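PDB 6WCD: DNA-(apurinic or apyrimidinic site) endonuclease 2 from Xenopus laevis, which incises DNA weakly at abasic sites in base excision repair and also removes nucleotides from DNA in the 3' to 5' direction, using magnesium or manganese. Local coordinates for residues Q33-T38 with S54-S59; D40-P45 with L325-G330; Q79-G84 with P318-K323; A119-H124 with T135-N140; Q111-E116 with L158-L163. All coordinates share one frame; numbering follows the deposited sequence. Where two conformers were deposited one is given.

Contact 1: residues Q33-T38 with S54-S59. With MG (magnesium ion), chain B.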
# COMPACT_ATOMS: atom_id res chain seq x y z
N GLN A 33 -4.54 -1.43 -4.21
CA GLN A 33 -4.74 -0.00 -4.42
C GLN A 33 -5.65 0.27 -5.61
O GLN A 33 -5.75 -0.50 -6.55
CB GLN A 33 -3.41 0.73 -4.61
CG GLN A 33 -2.45 0.48 -3.47
CD GLN A 33 -1.61 -0.74 -3.67
OE1 GLN A 33 -1.19 -1.04 -4.79
NE2 GLN A 33 -1.31 -1.41 -2.59
N GLU A 34 -6.31 1.42 -5.53
CA GLU A 34 -7.33 1.86 -6.49
C GLU A 34 -8.38 0.75 -6.62
O GLU A 34 -8.65 0.20 -7.69
CB GLU A 34 -6.73 2.28 -7.85
CG GLU A 34 -7.73 3.16 -8.56
CD GLU A 34 -7.37 3.53 -9.96
OE1 GLU A 34 -6.54 2.84 -10.60
OE2 GLU A 34 -7.98 4.55 -10.44
N THR A 35 -9.03 0.47 -5.49
CA THR A 35 -10.13 -0.49 -5.47
C THR A 35 -11.31 -0.00 -6.29
O THR A 35 -12.07 -0.82 -6.83
CB THR A 35 -10.63 -0.74 -4.06
OG1 THR A 35 -11.14 0.51 -3.60
CG2 THR A 35 -9.52 -1.23 -3.16
N LYS A 36 -11.50 1.33 -6.41
CA LYS A 36 -12.68 1.97 -6.99
C LYS A 36 -13.94 1.58 -6.27
O LYS A 36 -15.03 1.75 -6.79
CB LYS A 36 -12.78 1.76 -8.51
CG LYS A 36 -11.53 2.26 -9.26
CD LYS A 36 -11.67 2.26 -10.77
CE LYS A 36 -10.37 2.69 -11.40
NZ LYS A 36 -10.60 2.95 -12.85
N VAL A 37 -13.82 1.17 -5.02
CA VAL A 37 -14.96 0.90 -4.17
C VAL A 37 -15.19 2.07 -3.23
O VAL A 37 -14.31 2.42 -2.44
CB VAL A 37 -14.76 -0.39 -3.35
CG1 VAL A 37 -15.98 -0.65 -2.45
CG2 VAL A 37 -14.52 -1.60 -4.27
N THR A 38 -16.37 2.66 -3.29
CA THR A 38 -16.82 3.63 -2.33
C THR A 38 -18.04 3.10 -1.61
O THR A 38 -18.73 2.17 -2.10
CB THR A 38 -17.09 4.99 -3.02
OG1 THR A 38 -17.86 4.82 -4.21
CG2 THR A 38 -15.80 5.64 -3.40
N SER A 54 -11.04 -8.07 5.97
CA SER A 54 -10.53 -6.96 5.18
C SER A 54 -10.81 -5.61 5.79
O SER A 54 -11.75 -5.43 6.55
CB SER A 54 -11.09 -7.00 3.77
OG SER A 54 -12.51 -6.74 3.76
N TYR A 55 -9.99 -4.65 5.36
CA TYR A 55 -9.90 -3.29 5.91
C TYR A 55 -9.76 -2.34 4.74
O TYR A 55 -8.75 -2.35 4.05
CB TYR A 55 -8.71 -3.18 6.89
CG TYR A 55 -8.78 -4.28 7.92
CD1 TYR A 55 -9.51 -4.10 9.10
CD2 TYR A 55 -8.27 -5.56 7.64
CE1 TYR A 55 -9.72 -5.15 10.00
CE2 TYR A 55 -8.48 -6.61 8.51
CZ TYR A 55 -9.20 -6.39 9.69
OH TYR A 55 -9.46 -7.41 10.57
N PHE A 56 -10.77 -1.51 4.55
CA PHE A 56 -10.84 -0.60 3.40
C PHE A 56 -10.71 0.83 3.89
O PHE A 56 -11.21 1.19 4.97
CB PHE A 56 -12.18 -0.71 2.65
CG PHE A 56 -12.25 -1.82 1.66
CD1 PHE A 56 -12.15 -3.12 2.01
CD2 PHE A 56 -12.48 -1.52 0.33
CE1 PHE A 56 -12.22 -4.15 1.05
CE2 PHE A 56 -12.55 -2.49 -0.61
CZ PHE A 56 -12.47 -3.84 -0.25
N SER A 57 -10.15 1.67 3.04
CA SER A 57 -10.36 3.10 3.13
C SER A 57 -11.11 3.51 1.89
O SER A 57 -10.68 3.24 0.78
CB SER A 57 -9.04 3.85 3.25
OG SER A 57 -9.32 5.27 3.40
N PHE A 58 -12.27 4.10 2.10
CA PHE A 58 -13.15 4.54 1.03
C PHE A 58 -13.01 6.03 0.78
O PHE A 58 -13.03 6.83 1.73
CB PHE A 58 -14.59 4.27 1.44
CG PHE A 58 -14.89 2.87 1.78
CD1 PHE A 58 -15.05 1.91 0.82
CD2 PHE A 58 -15.11 2.50 3.11
CE1 PHE A 58 -15.38 0.61 1.11
CE2 PHE A 58 -15.42 1.19 3.46
CZ PHE A 58 -15.60 0.24 2.45
N SER A 59 -12.94 6.42 -0.48
CA SER A 59 -12.93 7.83 -0.80
C SER A 59 -14.23 8.47 -0.35
O SER A 59 -15.31 7.91 -0.51
CB SER A 59 -12.78 8.02 -2.27
OG SER A 59 -13.04 9.36 -2.64
MG MG B . -5.76 3.09 -12.46
O HOH W 1 -7.21 4.60 -12.87
O HOH W 2 -11.91 1.39 -1.12
O HOH W 3 -12.58 4.60 -2.59
O HOH W 4 -4.33 1.62 -12.11
O HOH W 5 -4.90 3.41 -14.31
O HOH W 6 -4.49 4.50 -11.62
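V37 meets both phenylalanines of 54-59. Its CG1 stands anti to the backbone N (chi1 180°) and lies 3.8 Å from F58 CE1, and the two side chains run alongside each other. V37 CB packs on F56 CE2 at 4.1 Å, and T35 CG2 touches the same ring atom. V37 O comes to the edge of the F58 ring, in its plane, 3.4 Å from CD1. F56 CB covers one face of that ring. T38 CG2 rests on S59 CB at 4.0 Å.

Two waters join the backbones. One accepts from T35 OG1 and donates to V37 O and S57 O. The other donates to V37 O and accepts from S59 N at 2.8 Å. T35 OG1 also accepts from V37 N (3.1 Å, 169°), which makes an ST turn.

Just before T35 in the chain, E34 OE1 binds the magnesium ion at 2.0 Å. N9 OD1 and four waters are further ligands, and one of these waters donates to E34 OE2.

The loop that carries this metal ligand of the nuclease domain thus sits on the end of strand 53-57 through apolar packing and bridging waters, without charge pairing across the contact.

Contact 2: residues D40-P45 with L325-G330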
# COMPACT_ATOMS: atom_id res chain seq x y z
N ASP A 40 -21.06 4.17 -1.01
CA ASP A 40 -22.36 4.31 -1.65
C ASP A 40 -22.70 3.16 -2.58
O ASP A 40 -23.89 2.93 -2.82
CB ASP A 40 -22.39 5.65 -2.41
CG ASP A 40 -21.35 5.74 -3.53
OD1 ASP A 40 -20.17 5.49 -3.28
OD2 ASP A 40 -21.70 6.11 -4.66
N LEU A 41 -21.69 2.42 -3.06
CA LEU A 41 -21.94 1.35 -4.03
C LEU A 41 -22.49 0.07 -3.39
O LEU A 41 -23.03 -0.75 -4.14
CB LEU A 41 -20.65 0.97 -4.75
CG LEU A 41 -19.94 2.14 -5.45
CD1 LEU A 41 -18.64 1.58 -6.04
CD2 LEU A 41 -20.80 2.72 -6.49
N LEU A 42 -22.40 -0.08 -2.08
CA LEU A 42 -22.89 -1.30 -1.38
C LEU A 42 -22.30 -2.58 -1.98
O LEU A 42 -22.99 -3.62 -2.07
CB LEU A 42 -24.40 -1.37 -1.38
CG LEU A 42 -25.19 -0.14 -0.91
CD1 LEU A 42 -26.69 -0.25 -1.13
CD2 LEU A 42 -24.87 0.10 0.55
N ASP A 43 -21.03 -2.53 -2.33
CA ASP A 43 -20.37 -3.62 -3.08
C ASP A 43 -19.82 -4.67 -2.12
O ASP A 43 -18.62 -4.82 -1.93
CB ASP A 43 -19.30 -3.07 -4.01
CG ASP A 43 -18.89 -4.09 -5.04
OD1 ASP A 43 -19.44 -5.22 -4.95
OD2 ASP A 43 -18.01 -3.77 -5.90
N GLU A 44 -20.75 -5.43 -1.56
CA GLU A 44 -20.39 -6.46 -0.60
C GLU A 44 -19.47 -7.49 -1.21
O GLU A 44 -18.51 -7.90 -0.54
CB GLU A 44 -21.67 -7.11 -0.06
CG GLU A 44 -21.38 -8.01 1.12
CD GLU A 44 -22.63 -8.77 1.55
OE1 GLU A 44 -23.31 -9.34 0.67
OE2 GLU A 44 -22.93 -8.80 2.77
N PRO A 45 -19.66 -7.93 -2.45
CA PRO A 45 -18.74 -8.96 -2.99
C PRO A 45 -17.31 -8.49 -3.11
O PRO A 45 -16.41 -9.33 -3.10
CB PRO A 45 -19.35 -9.29 -4.35
CG PRO A 45 -20.83 -9.00 -4.18
CD PRO A 45 -20.84 -7.73 -3.30
N LEU A 325 -19.55 -3.36 8.87
CA LEU A 325 -20.29 -2.29 8.23
C LEU A 325 -21.79 -2.58 8.31
O LEU A 325 -22.22 -3.68 7.94
CB LEU A 325 -19.83 -2.14 6.78
CG LEU A 325 -18.44 -1.56 6.61
CD1 LEU A 325 -17.98 -1.71 5.16
CD2 LEU A 325 -18.38 -0.09 7.02
N PRO A 326 -22.60 -1.61 8.75
CA PRO A 326 -24.03 -1.89 8.95
C PRO A 326 -24.75 -2.32 7.68
O PRO A 326 -25.69 -3.12 7.75
CB PRO A 326 -24.59 -0.55 9.45
CG PRO A 326 -23.43 0.23 9.93
CD PRO A 326 -22.18 -0.28 9.20
N GLU A 327 -24.33 -1.82 6.52
CA GLU A 327 -24.99 -2.20 5.27
C GLU A 327 -24.81 -3.67 4.94
O GLU A 327 -25.59 -4.21 4.16
CB GLU A 327 -24.47 -1.34 4.13
CG GLU A 327 -22.95 -1.36 3.89
CD GLU A 327 -22.19 -0.17 4.54
OE1 GLU A 327 -21.21 0.31 3.93
OE2 GLU A 327 -22.56 0.22 5.68
N PHE A 328 -23.81 -4.34 5.53
CA PHE A 328 -23.53 -5.73 5.22
C PHE A 328 -23.95 -6.67 6.37
O PHE A 328 -23.48 -7.80 6.44
CB PHE A 328 -22.04 -5.91 4.90
CG PHE A 328 -21.55 -5.09 3.72
CD1 PHE A 328 -22.42 -4.76 2.69
CD2 PHE A 328 -20.24 -4.63 3.66
CE1 PHE A 328 -21.97 -4.01 1.63
CE2 PHE A 328 -19.78 -3.87 2.55
CZ PHE A 328 -20.70 -3.56 1.55
N ALA A 329 -24.84 -6.22 7.25
CA ALA A 329 -25.16 -7.02 8.44
C ALA A 329 -25.88 -8.34 8.13
O ALA A 329 -25.82 -9.28 8.94
CB ALA A 329 -26.00 -6.20 9.42
N GLY A 330 -26.61 -8.42 7.01
CA GLY A 330 -27.18 -9.67 6.56
C GLY A 330 -28.68 -9.77 6.82
O GLY A 330 -29.28 -8.99 7.57
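L42 O lies at the edge of the F328 ring, near its plane and 3.9 Å from CE1. The same oxygen takes a weak bond from E44 N at 2.9 Å, which closes an inverse gamma turn centred on D43.

From across the contact, E44 covers one face of the ring. Its CB sits over that face, 3.5 Å from F328 CE1 and 27° off the ring normal from the centroid, a CH-pi contact. E44 CG is anti to the backbone N (chi1 -170°) and lies 3.8 Å from F328 CD1. The two side chains run antiparallel past one another, and E44 OE2 comes to 3.7 Å from F328 CB. E327 CG covers the opposite face of the ring.

The contact lies on the surface of the nuclease domain. Here the loop beyond strand 310-312 folds back on the first turn of helix 44-47, where D43 is the N-cap residue.

An alanine in place of F328 would probably open a gap between E44 and E327 and leave E44 CB without its aromatic face. L42 CD2 packs 3.9 Å from E327 CB. The carboxylate of E327 forms a salt bridge with R39, while that of D43 pairs with R12 and bonds S46.

Contact 3: residues Q79-G84 with P318-K323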
# COMPACT_ATOMS: atom_id res chain seq x y z
N GLN A 79 -4.10 -6.82 15.08
CA GLN A 79 -4.48 -6.35 16.40
C GLN A 79 -5.08 -4.96 16.35
O GLN A 79 -5.85 -4.59 17.25
CB GLN A 79 -3.26 -6.37 17.33
CG GLN A 79 -2.86 -7.77 17.87
CD GLN A 79 -2.24 -8.73 16.86
OE1 GLN A 79 -1.74 -8.33 15.81
NE2 GLN A 79 -2.23 -10.02 17.21
N ALA A 80 -4.77 -4.18 15.32
CA ALA A 80 -5.26 -2.83 15.19
C ALA A 80 -5.32 -2.49 13.71
O ALA A 80 -4.61 -3.05 12.89
CB ALA A 80 -4.36 -1.83 15.92
N ALA A 81 -6.16 -1.52 13.38
CA ALA A 81 -6.30 -1.09 11.99
C ALA A 81 -6.90 0.31 11.97
O ALA A 81 -7.75 0.65 12.80
CB ALA A 81 -7.19 -2.04 11.17
N GLU A 82 -6.46 1.11 11.02
CA GLU A 82 -6.86 2.51 10.96
C GLU A 82 -6.82 3.03 9.54
O GLU A 82 -5.89 2.71 8.81
CB GLU A 82 -5.92 3.33 11.86
CG GLU A 82 -6.33 4.75 12.08
CD GLU A 82 -5.42 5.51 13.08
OE1 GLU A 82 -4.64 4.88 13.80
OE2 GLU A 82 -5.53 6.75 13.14
N GLU A 83 -7.79 3.88 9.16
CA GLU A 83 -7.81 4.53 7.87
C GLU A 83 -6.97 5.81 7.92
O GLU A 83 -7.01 6.56 8.91
CB GLU A 83 -9.25 4.96 7.54
CG GLU A 83 -10.10 4.14 6.71
CD GLU A 83 -11.32 5.00 6.32
OE1 GLU A 83 -11.30 5.59 5.21
OE2 GLU A 83 -12.24 5.14 7.15
N GLY A 84 -6.30 6.12 6.82
CA GLY A 84 -5.68 7.40 6.65
C GLY A 84 -4.32 7.45 7.31
O GLY A 84 -3.91 6.53 8.01
N PRO A 318 -10.41 -6.03 14.38
CA PRO A 318 -10.61 -4.69 14.92
C PRO A 318 -11.78 -3.99 14.24
O PRO A 318 -12.21 -4.41 13.16
CB PRO A 318 -9.29 -3.98 14.65
CG PRO A 318 -8.52 -4.81 13.68
CD PRO A 318 -9.12 -6.18 13.66
N PRO A 319 -12.27 -2.89 14.80
CA PRO A 319 -13.57 -2.34 14.36
C PRO A 319 -13.61 -1.85 12.93
O PRO A 319 -14.73 -1.70 12.39
CB PRO A 319 -13.79 -1.16 15.34
CG PRO A 319 -13.05 -1.56 16.57
CD PRO A 319 -11.83 -2.34 16.11
N LEU A 320 -12.49 -1.57 12.30
CA LEU A 320 -12.46 -1.11 10.92
C LEU A 320 -12.85 -2.21 9.96
O LEU A 320 -13.13 -1.93 8.81
CB LEU A 320 -11.08 -0.58 10.54
CG LEU A 320 -10.89 0.03 9.17
CD1 LEU A 320 -11.81 1.22 8.94
CD2 LEU A 320 -9.44 0.49 9.00
N CYS A 321 -12.85 -3.44 10.40
CA CYS A 321 -13.12 -4.54 9.47
C CYS A 321 -14.47 -4.34 8.77
O CYS A 321 -15.49 -3.96 9.39
CB CYS A 321 -13.12 -5.87 10.21
SG CYS A 321 -13.27 -7.32 9.16
N THR A 322 -14.48 -4.63 7.46
CA THR A 322 -15.67 -4.51 6.63
C THR A 322 -16.83 -5.35 7.13
O THR A 322 -18.00 -5.02 6.86
CB THR A 322 -15.35 -4.90 5.20
OG1 THR A 322 -14.78 -6.20 5.19
CG2 THR A 322 -14.39 -3.94 4.54
N LYS A 323 -16.56 -6.43 7.86
CA LYS A 323 -17.66 -7.28 8.30
C LYS A 323 -18.58 -6.56 9.28
O LYS A 323 -19.71 -6.99 9.47
CB LYS A 323 -17.12 -8.56 8.91
CG LYS A 323 -16.49 -8.44 10.26
CD LYS A 323 -15.96 -9.83 10.66
CE LYS A 323 -15.50 -9.87 12.07
NZ LYS A 323 -15.02 -11.24 12.40
O HOH W 7 -10.03 -0.62 13.85
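A81 and L320 meet where strand 80-83 receives a type I beta turn running from P318 to C321. E82, E83 and G84 begin a stretch inferred to be a Claspin-like CKB motif.

A81 CB is shared by two side chains of the turn. P318 CG lies 4.0 Å from it, and so does L320 CD2. The CG of P318 also rests on the strand backbone, 4.0 Å from A80 C.

L320 has the most surface covered. With CG anti to the backbone N (chi1 -176°), its two methyl branches reach the strand. The CD2 branch lies against the backbone of E82, 3.7 Å from E82 N. The CD1 branch meets E83 CG at 4.1 Å, where the two side chains cross at about a right angle.

One water links the backbones. It donates to A81 O at 2.8 Å and accepts from L320 N at 3.1 Å. The turn itself is closed by C321 N bonding P318 O at 3.0 Å. The contact is therefore apolar at the side chains and water-bridged at the backbone.

E83 OE1 is held by S57 OG and a salt bridge to R60. Q79 and A80 form a classic beta bulge opposite Q123 of strand 119-127. Y55 of strand 53-57 packs on A81, P318 and C321, and V120 of strand 119-127 touches L320, so the turn sits against strands of both sheets.

Contact 4: residues A119-H124 with T135-N140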
# COMPACT_ATOMS: atom_id res chain seq x y z
N ALA A 119 -5.01 5.54 2.02
CA ALA A 119 -4.15 4.84 2.96
C ALA A 119 -4.96 4.02 3.96
O ALA A 119 -5.99 4.48 4.48
CB ALA A 119 -3.27 5.80 3.73
N VAL A 120 -4.50 2.82 4.25
CA VAL A 120 -5.05 2.01 5.32
C VAL A 120 -3.86 1.35 6.01
O VAL A 120 -2.89 0.93 5.36
CB VAL A 120 -6.13 1.03 4.82
CG1 VAL A 120 -5.59 0.00 3.94
CG2 VAL A 120 -6.90 0.40 6.01
N LEU A 121 -3.92 1.33 7.32
CA LEU A 121 -2.86 0.78 8.17
C LEU A 121 -3.40 -0.41 8.94
O LEU A 121 -4.48 -0.35 9.54
CB LEU A 121 -2.33 1.79 9.18
CG LEU A 121 -1.47 2.89 8.56
CD1 LEU A 121 -2.24 3.84 7.71
CD2 LEU A 121 -0.72 3.62 9.68
N THR A 122 -2.62 -1.51 8.95
CA THR A 122 -2.96 -2.68 9.76
C THR A 122 -1.73 -3.03 10.59
O THR A 122 -0.60 -2.87 10.12
CB THR A 122 -3.45 -3.87 8.91
OG1 THR A 122 -2.51 -4.22 7.90
CG2 THR A 122 -4.80 -3.62 8.22
N GLN A 123 -1.95 -3.45 11.83
CA GLN A 123 -0.85 -3.76 12.72
C GLN A 123 -0.97 -5.20 13.16
O GLN A 123 -2.02 -5.62 13.63
CB GLN A 123 -0.86 -2.79 13.90
CG GLN A 123 0.32 -2.84 14.78
CD GLN A 123 0.31 -1.64 15.71
OE1 GLN A 123 -0.34 -1.68 16.76
NE2 GLN A 123 0.98 -0.57 15.32
N HIS A 124 0.15 -5.94 13.03
CA HIS A 124 0.20 -7.38 13.15
C HIS A 124 1.29 -7.74 14.15
O HIS A 124 2.42 -7.25 14.04
CB HIS A 124 0.54 -8.00 11.78
CG HIS A 124 -0.35 -7.55 10.67
ND1 HIS A 124 -1.47 -8.24 10.27
CD2 HIS A 124 -0.32 -6.42 9.91
CE1 HIS A 124 -2.08 -7.55 9.32
NE2 HIS A 124 -1.41 -6.46 9.07
N THR A 135 5.86 -5.92 16.82
CA THR A 135 4.77 -5.41 16.02
C THR A 135 5.26 -5.11 14.62
O THR A 135 6.39 -4.61 14.44
CB THR A 135 4.23 -4.13 16.68
OG1 THR A 135 3.79 -4.44 18.00
CG2 THR A 135 3.10 -3.54 15.87
N LEU A 136 4.43 -5.42 13.62
CA LEU A 136 4.66 -5.03 12.23
C LEU A 136 3.46 -4.21 11.78
O LEU A 136 2.32 -4.69 11.80
CB LEU A 136 4.78 -6.25 11.36
CG LEU A 136 4.81 -6.01 9.88
CD1 LEU A 136 6.08 -5.28 9.48
CD2 LEU A 136 4.76 -7.34 9.11
N THR A 137 3.72 -2.96 11.38
CA THR A 137 2.66 -2.13 10.85
C THR A 137 2.80 -2.06 9.34
O THR A 137 3.87 -1.73 8.83
CB THR A 137 2.72 -0.73 11.46
OG1 THR A 137 2.58 -0.82 12.87
CG2 THR A 137 1.53 0.11 10.98
N VAL A 138 1.72 -2.38 8.62
CA VAL A 138 1.63 -2.35 7.17
C VAL A 138 0.84 -1.12 6.75
O VAL A 138 -0.33 -0.95 7.14
CB VAL A 138 0.96 -3.65 6.68
CG1 VAL A 138 0.76 -3.60 5.21
CG2 VAL A 138 1.77 -4.85 7.08
N ILE A 139 1.48 -0.24 5.98
CA ILE A 139 0.88 0.98 5.51
C ILE A 139 0.68 0.83 4.02
O ILE A 139 1.65 0.83 3.27
CB ILE A 139 1.79 2.17 5.79
CG1 ILE A 139 2.20 2.19 7.27
CG2 ILE A 139 1.11 3.47 5.40
CD1 ILE A 139 3.10 3.38 7.67
N ASN A 140 -0.58 0.73 3.61
CA ASN A 140 -0.99 0.43 2.23
C ASN A 140 -1.43 1.76 1.61
O ASN A 140 -2.42 2.35 2.07
CB ASN A 140 -2.12 -0.59 2.27
CG ASN A 140 -2.78 -0.84 0.95
OD1 ASN A 140 -2.30 -0.36 -0.07
ND2 ASN A 140 -3.87 -1.59 0.95
O HOH W 8 -2.68 -2.33 5.64
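Q123 reaches across to T137, its partner in a non-hydrogen-bonded pair. Its CB lies 4.1 Å from T137 OG1. Its CG, anti to the backbone N (chi1 -171°), is 3.6 Å from that oxygen. The chain stays extended to CD, at 3.7 Å from T137 OG1. At the tip, Q123 NE2 donates to T137 OG1 at 2.9 Å and 173°, with the oxygen only 4° out of the amide plane. An alanine here would probably leave T137 OG1 without this donor and uncover part of the threonine side chain.

L121 and I139 lie on the same face as Q123, side by side, with L121 CG 4.0 Å from I139 CG1. Helix 152-173 covers them. On the other face T122 OG1 and H124 NE2 share a 2.8 Å hydrogen bond, and a water ties T122 OG1 to V138 O. H124 ND1 bonds T76 O. N140 OD1 takes a bond from Q33, and its ND2 bonds T70.

Six backbone bonds zip the strands, in the pairs V120-N140, T122-V138 and H124-L136. This is an antiparallel beta hairpin of the DNase I-like fold. One face carries a helix, and the other packs on strand 68-72 of the second sheet, as in a four-layered alpha/beta sandwich.

Contact 5: residues Q111-E116 with L158-L163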
# COMPACT_ATOMS: atom_id res chain seq x y z
N GLN A 111 -7.49 16.78 6.71
CA GLN A 111 -8.71 16.14 6.24
C GLN A 111 -8.65 15.92 4.75
O GLN A 111 -9.01 14.85 4.24
CB GLN A 111 -9.94 16.99 6.61
CG GLN A 111 -11.26 16.32 6.22
CD GLN A 111 -12.37 16.61 7.21
OE1 GLN A 111 -12.21 17.42 8.13
NE2 GLN A 111 -13.51 15.94 7.03
N SER A 112 -8.16 16.91 4.03
CA SER A 112 -8.09 16.79 2.57
C SER A 112 -7.16 15.69 2.15
O SER A 112 -7.45 14.98 1.18
CB SER A 112 -7.60 18.08 1.96
OG SER A 112 -8.56 19.08 2.14
N LEU A 113 -6.03 15.53 2.85
CA LEU A 113 -5.07 14.50 2.50
C LEU A 113 -5.58 13.11 2.82
O LEU A 113 -5.10 12.14 2.23
CB LEU A 113 -3.74 14.78 3.22
CG LEU A 113 -2.96 15.96 2.73
CD1 LEU A 113 -1.89 16.42 3.69
CD2 LEU A 113 -2.36 15.63 1.34
N ASP A 114 -6.51 12.97 3.78
CA ASP A 114 -7.01 11.68 4.19
C ASP A 114 -8.39 11.31 3.65
O ASP A 114 -8.78 10.14 3.77
CB ASP A 114 -7.05 11.60 5.73
CG ASP A 114 -5.81 10.97 6.29
OD1 ASP A 114 -4.94 10.50 5.52
OD2 ASP A 114 -5.75 10.92 7.54
N GLN A 115 -9.07 12.20 2.93
CA GLN A 115 -10.44 11.93 2.54
C GLN A 115 -10.58 11.25 1.18
O GLN A 115 -11.71 11.12 0.69
CB GLN A 115 -11.26 13.22 2.53
CG GLN A 115 -10.86 14.17 1.45
CD GLN A 115 -11.67 15.46 1.45
OE1 GLN A 115 -12.53 15.69 2.31
NE2 GLN A 115 -11.37 16.33 0.49
N GLU A 116 -9.50 10.87 0.52
CA GLU A 116 -9.59 10.29 -0.81
C GLU A 116 -9.35 8.78 -0.82
O GLU A 116 -9.17 8.19 -1.89
CB GLU A 116 -8.61 10.98 -1.77
CG GLU A 116 -8.95 12.44 -1.98
CD GLU A 116 -8.12 13.14 -3.07
OE1 GLU A 116 -7.27 12.50 -3.77
OE2 GLU A 116 -8.32 14.39 -3.20
N LEU A 158 2.92 16.16 -3.12
CA LEU A 158 4.14 16.32 -2.32
C LEU A 158 3.79 16.39 -0.83
O LEU A 158 4.52 15.83 -0.00
CB LEU A 158 4.91 17.55 -2.79
CG LEU A 158 5.35 17.48 -4.27
CD1 LEU A 158 5.94 18.80 -4.73
CD2 LEU A 158 6.39 16.39 -4.41
N ARG A 159 2.67 17.04 -0.50
CA ARG A 159 2.23 17.06 0.90
C ARG A 159 1.81 15.70 1.39
O ARG A 159 2.07 15.34 2.54
CB ARG A 159 1.13 18.09 1.05
CG ARG A 159 1.62 19.54 0.80
CD ARG A 159 2.55 20.00 1.85
NE ARG A 159 1.78 20.40 3.02
CZ ARG A 159 2.30 21.05 4.04
NH1 ARG A 159 3.61 21.25 4.09
NH2 ARG A 159 1.50 21.51 5.00
N PHE A 160 1.22 14.87 0.52
CA PHE A 160 0.90 13.49 0.89
C PHE A 160 2.15 12.70 1.21
O PHE A 160 2.20 11.99 2.19
CB PHE A 160 0.10 12.84 -0.23
CG PHE A 160 -0.46 11.51 0.10
CD1 PHE A 160 0.26 10.34 -0.14
CD2 PHE A 160 -1.72 11.39 0.65
CE1 PHE A 160 -0.29 9.08 0.19
CE2 PHE A 160 -2.26 10.14 0.98
CZ PHE A 160 -1.54 9.01 0.74
N TYR A 161 3.19 12.84 0.37
CA TYR A 161 4.46 12.21 0.66
C TYR A 161 5.03 12.65 2.00
O TYR A 161 5.53 11.81 2.76
CB TYR A 161 5.45 12.57 -0.42
CG TYR A 161 5.31 11.88 -1.76
CD1 TYR A 161 4.71 10.66 -1.91
CD2 TYR A 161 5.91 12.44 -2.88
CE1 TYR A 161 4.67 10.03 -3.17
CE2 TYR A 161 5.88 11.80 -4.13
CZ TYR A 161 5.27 10.59 -4.24
OH TYR A 161 5.29 9.95 -5.52
N HIS A 162 4.93 13.95 2.31
CA HIS A 162 5.48 14.42 3.58
C HIS A 162 4.68 13.86 4.74
O HIS A 162 5.26 13.43 5.75
CB HIS A 162 5.47 15.95 3.58
CG HIS A 162 6.10 16.57 4.78
ND1 HIS A 162 7.38 16.26 5.20
CD2 HIS A 162 5.66 17.54 5.62
CE1 HIS A 162 7.67 16.98 6.27
NE2 HIS A 162 6.65 17.76 6.54
N LEU A 163 3.37 13.79 4.60
CA LEU A 163 2.56 13.17 5.66
C LEU A 163 2.87 11.68 5.83
O LEU A 163 2.93 11.16 6.96
CB LEU A 163 1.07 13.38 5.36
CG LEU A 163 0.05 12.83 6.39
CD1 LEU A 163 0.28 13.56 7.68
CD2 LEU A 163 -1.37 13.06 5.84
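L113 projects from the end of helix 107-114 onto F160 and L163 of helix 152-173. It has by far the most surface covered here. Its CD2 branch reaches the second helix backbone, 3.8 Å from F160 N, and lies 4.0 Å from F160 CB. L113 CB meets L163 CD2 at 3.9 Å, and L113 CD1 touches the same methyl. The two leucine side chains pass one another head to tail.

The F160 ring presents its edge to L113 O, which lies in the ring plane 3.7 Å from F160 CE2. Backbone and side chain of L113 thus both bear on F160.

In the fold, helix 152-173 covers the sheet that holds strands 119-127 and 133-142. The short helix 107-114 comes just before that hairpin and packs against the long helix. The F160 side chain is about 7 Å from that of Y142, an active-site residue by similarity.

R159 adds its CB, 4.3 Å from L113 CD2, while its guanidinium group pairs with E109. D114 OD1 approaches L163 CD2 at 4.4 Å. That carboxylate is held by L85 N and S86 OG.

Contacts 1, 3, 4 and 5 are buried; contact 2 lies on the surface. Contacts 3 and 4 share one sheet: strand 80-83 pairs with strand 119-127, as in the E82 O to L121 N bond. Contact 1 belongs to the other sheet; its strand 53-57 packs on both, Y55 lying against V120 and T122 of contact 4 and P318 of contact 3. The C-terminal loop serves contacts 2 and 3, and F328 packs on T322. Contact 4 is built on direct backbone bonds, contacts 1 and 3 on apolar packing with water bridges, contact 5 on leucines and a ring edge, and contact 2 on a ring face. Of the five, contact 1 is the one that holds a magnesium ligand, E34.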